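PDB 3AK2: superoxide dismutase [Mn/Fe] from Aeropyrum pernix, which catalyses the dismutation of superoxide to oxygen and hydrogen peroxide, working with either manganese or iron at its active site. Local coordinates for residues A116-A121 with P160-D165. Residues are numbered along the deposited sequence; the frame is centred on the assembly and turned at random.
With MN (manganese (II) ion), chain E.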
loop_
_atom_site.group_PDB
_atom_site.type_symbol
_atom_site.label_atom_id
_atom_site.label_comp_id
_atom_site.label_asym_id
_atom_site.label_seq_id
_atom_site.Cartn_x
_atom_site.Cartn_y
_atom_site.Cartn_z
ATOM N N ALA A 116 -22.684 -6.943 -13.520
ATOM C CA ALA A 116 -22.950 -6.597 -12.131
ATOM C C ALA A 116 -21.690 -6.718 -11.273
ATOM O O ALA A 116 -21.428 -5.864 -10.428
ATOM C CB ALA A 116 -24.072 -7.466 -11.571
ATOM N N LEU A 117 -20.907 -7.770 -11.496
ATOM C CA LEU A 117 -19.699 -7.990 -10.704
ATOM C C LEU A 117 -18.612 -6.977 -11.048
ATOM O O LEU A 117 -17.990 -6.399 -10.155
ATOM C CB LEU A 117 -19.178 -9.420 -10.880
ATOM C CG LEU A 117 -17.922 -9.800 -10.085
ATOM C CD1 LEU A 117 -18.125 -9.599 -8.588
ATOM C CD2 LEU A 117 -17.507 -11.231 -10.372
ATOM N N PHE A 118 -18.397 -6.765 -12.342
ATOM C CA PHE A 118 -17.424 -5.782 -12.801
ATOM C C PHE A 118 -17.795 -4.388 -12.302
ATOM O O PHE A 118 -16.932 -3.645 -11.830
ATOM C CB PHE A 118 -17.300 -5.812 -14.327
ATOM C CG PHE A 118 -16.170 -4.972 -14.864
ATOM C CD1 PHE A 118 -14.924 -5.538 -15.116
ATOM C CD2 PHE A 118 -16.354 -3.618 -15.122
ATOM C CE1 PHE A 118 -13.878 -4.760 -15.616
ATOM C CE2 PHE A 118 -15.318 -2.840 -15.617
ATOM C CZ PHE A 118 -14.080 -3.411 -15.865
ATOM N N SER A 119 -19.077 -4.035 -12.392
ATOM C CA SER A 119 -19.541 -2.740 -11.903
ATOM C C SER A 119 -19.309 -2.583 -10.407
ATOM O O SER A 119 -18.894 -1.517 -9.957
ATOM C CB SER A 119 -21.018 -2.521 -12.227
ATOM O OG SER A 119 -21.197 -2.389 -13.624
ATOM N N ALA A 120 -19.563 -3.644 -9.644
ATOM C CA ALA A 120 -19.335 -3.615 -8.200
ATOM C C ALA A 120 -17.850 -3.457 -7.890
ATOM O O ALA A 120 -17.471 -2.677 -7.013
ATOM C CB ALA A 120 -19.889 -4.868 -7.538
ATOM N N ALA A 121 -17.009 -4.190 -8.615
ATOM C CA ALA A 121 -15.559 -4.052 -8.455
ATOM C C ALA A 121 -15.110 -2.611 -8.710
ATOM O O ALA A 121 -14.343 -2.049 -7.928
ATOM C CB ALA A 121 -14.825 -5.017 -9.364
ATOM N N PRO A 160 -4.524 -7.380 -18.486
ATOM C CA PRO A 160 -5.751 -6.587 -18.599
ATOM C C PRO A 160 -6.244 -6.509 -20.040
ATOM O O PRO A 160 -5.476 -6.165 -20.942
ATOM C CB PRO A 160 -5.326 -5.195 -18.098
ATOM C CG PRO A 160 -4.111 -5.437 -17.275
ATOM C CD PRO A 160 -3.405 -6.574 -17.965
ATOM N N ILE A 161 -7.510 -6.865 -20.250
ATOM C CA ILE A 161 -8.130 -6.735 -21.573
ATOM C C ILE A 161 -9.229 -5.671 -21.611
ATOM O O ILE A 161 -9.572 -5.161 -22.684
ATOM C CB ILE A 161 -8.632 -8.093 -22.147
ATOM C CG1 ILE A 161 -9.765 -8.690 -21.298
ATOM C CG2 ILE A 161 -7.461 -9.065 -22.303
ATOM C CD1 ILE A 161 -10.491 -9.865 -21.961
ATOM N N LEU A 162 -9.771 -5.345 -20.440
ATOM C CA LEU A 162 -10.753 -4.280 -20.296
ATOM C C LEU A 162 -10.568 -3.621 -18.937
ATOM O O LEU A 162 -10.585 -4.292 -17.908
ATOM C CB LEU A 162 -12.181 -4.820 -20.439
ATOM C CG LEU A 162 -13.308 -3.806 -20.201
ATOM C CD1 LEU A 162 -13.269 -2.644 -21.195
ATOM C CD2 LEU A 162 -14.658 -4.493 -20.257
ATOM N N VAL A 163 -10.394 -2.303 -18.946
ATOM C CA VAL A 163 -10.170 -1.553 -17.713
ATOM C C VAL A 163 -11.098 -0.349 -17.648
ATOM O O VAL A 163 -11.434 0.243 -18.681
ATOM C CB VAL A 163 -8.679 -1.092 -17.544
ATOM C CG1 VAL A 163 -7.718 -2.280 -17.624
ATOM C CG2 VAL A 163 -8.297 -0.026 -18.566
ATOM N N ILE A 164 -11.527 -0.006 -16.438
ATOM C CA ILE A 164 -12.243 1.245 -16.203
ATOM C C ILE A 164 -11.481 2.060 -15.166
ATOM O O ILE A 164 -11.146 1.566 -14.089
ATOM C CB ILE A 164 -13.729 1.045 -15.785
ATOM C CG1 ILE A 164 -14.423 2.410 -15.640
ATOM C CG2 ILE A 164 -13.836 0.219 -14.509
ATOM C CD1 ILE A 164 -15.890 2.361 -15.209
ATOM N N ASP A 165 -11.205 3.308 -15.512
ATOM C CA ASP A 165 -10.525 4.235 -14.625
ATOM C C ASP A 165 -11.545 4.818 -13.659
ATOM O O ASP A 165 -12.519 5.451 -14.092
ATOM C CB ASP A 165 -9.905 5.346 -15.467
ATOM C CG ASP A 165 -8.961 6.236 -14.686
ATOM O OD1 ASP A 165 -8.780 6.052 -13.460
ATOM O OD2 ASP A 165 -8.387 7.125 -15.333
HETATM MN MN MN E . -6.801 8.389 -15.194
HETATM O O HOH W 1 -6.083 7.222 -13.576
#
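F118, on helix 111-123, is the residue through which 116-121 touches 160-165, part of strand 159-165, which is outermost in the three-stranded sheet within this chain. Its CG lies anti to the backbone N (chi1 -171°), which carries the ring out from the helix to the strand. F118 CE2 packs on the CG2 methyl of I164 at 3.6 Å, an oblique approach. At the ring edge F118 CE1 lies 4.0 Å from the carbonyl O of L162, near the ring plane. F118 CZ lies 4.4 Å from L162 CG. L162 and I164 thus straddle the ring's far end, while L133 of the adjoining strand touches it too. Replacing F118 with an alanine would probably open a gap between L162 and I164 and remove the side chain by which 116-121 touches 160-165. Next along the helix, S119 turns from the strand and is hydrogen-bonded through OG to W187 NE1. I161 and L162 form a classic beta bulge opposite L133. D165 OD2 binds manganese at 2.0 Å, completing the site with H31, H79, H169 and a water. No hydrogen bond crosses this buried contact, so apolar packing joins the two segments, and I164, on which F118 packs, directly precedes the manganese ligand D165.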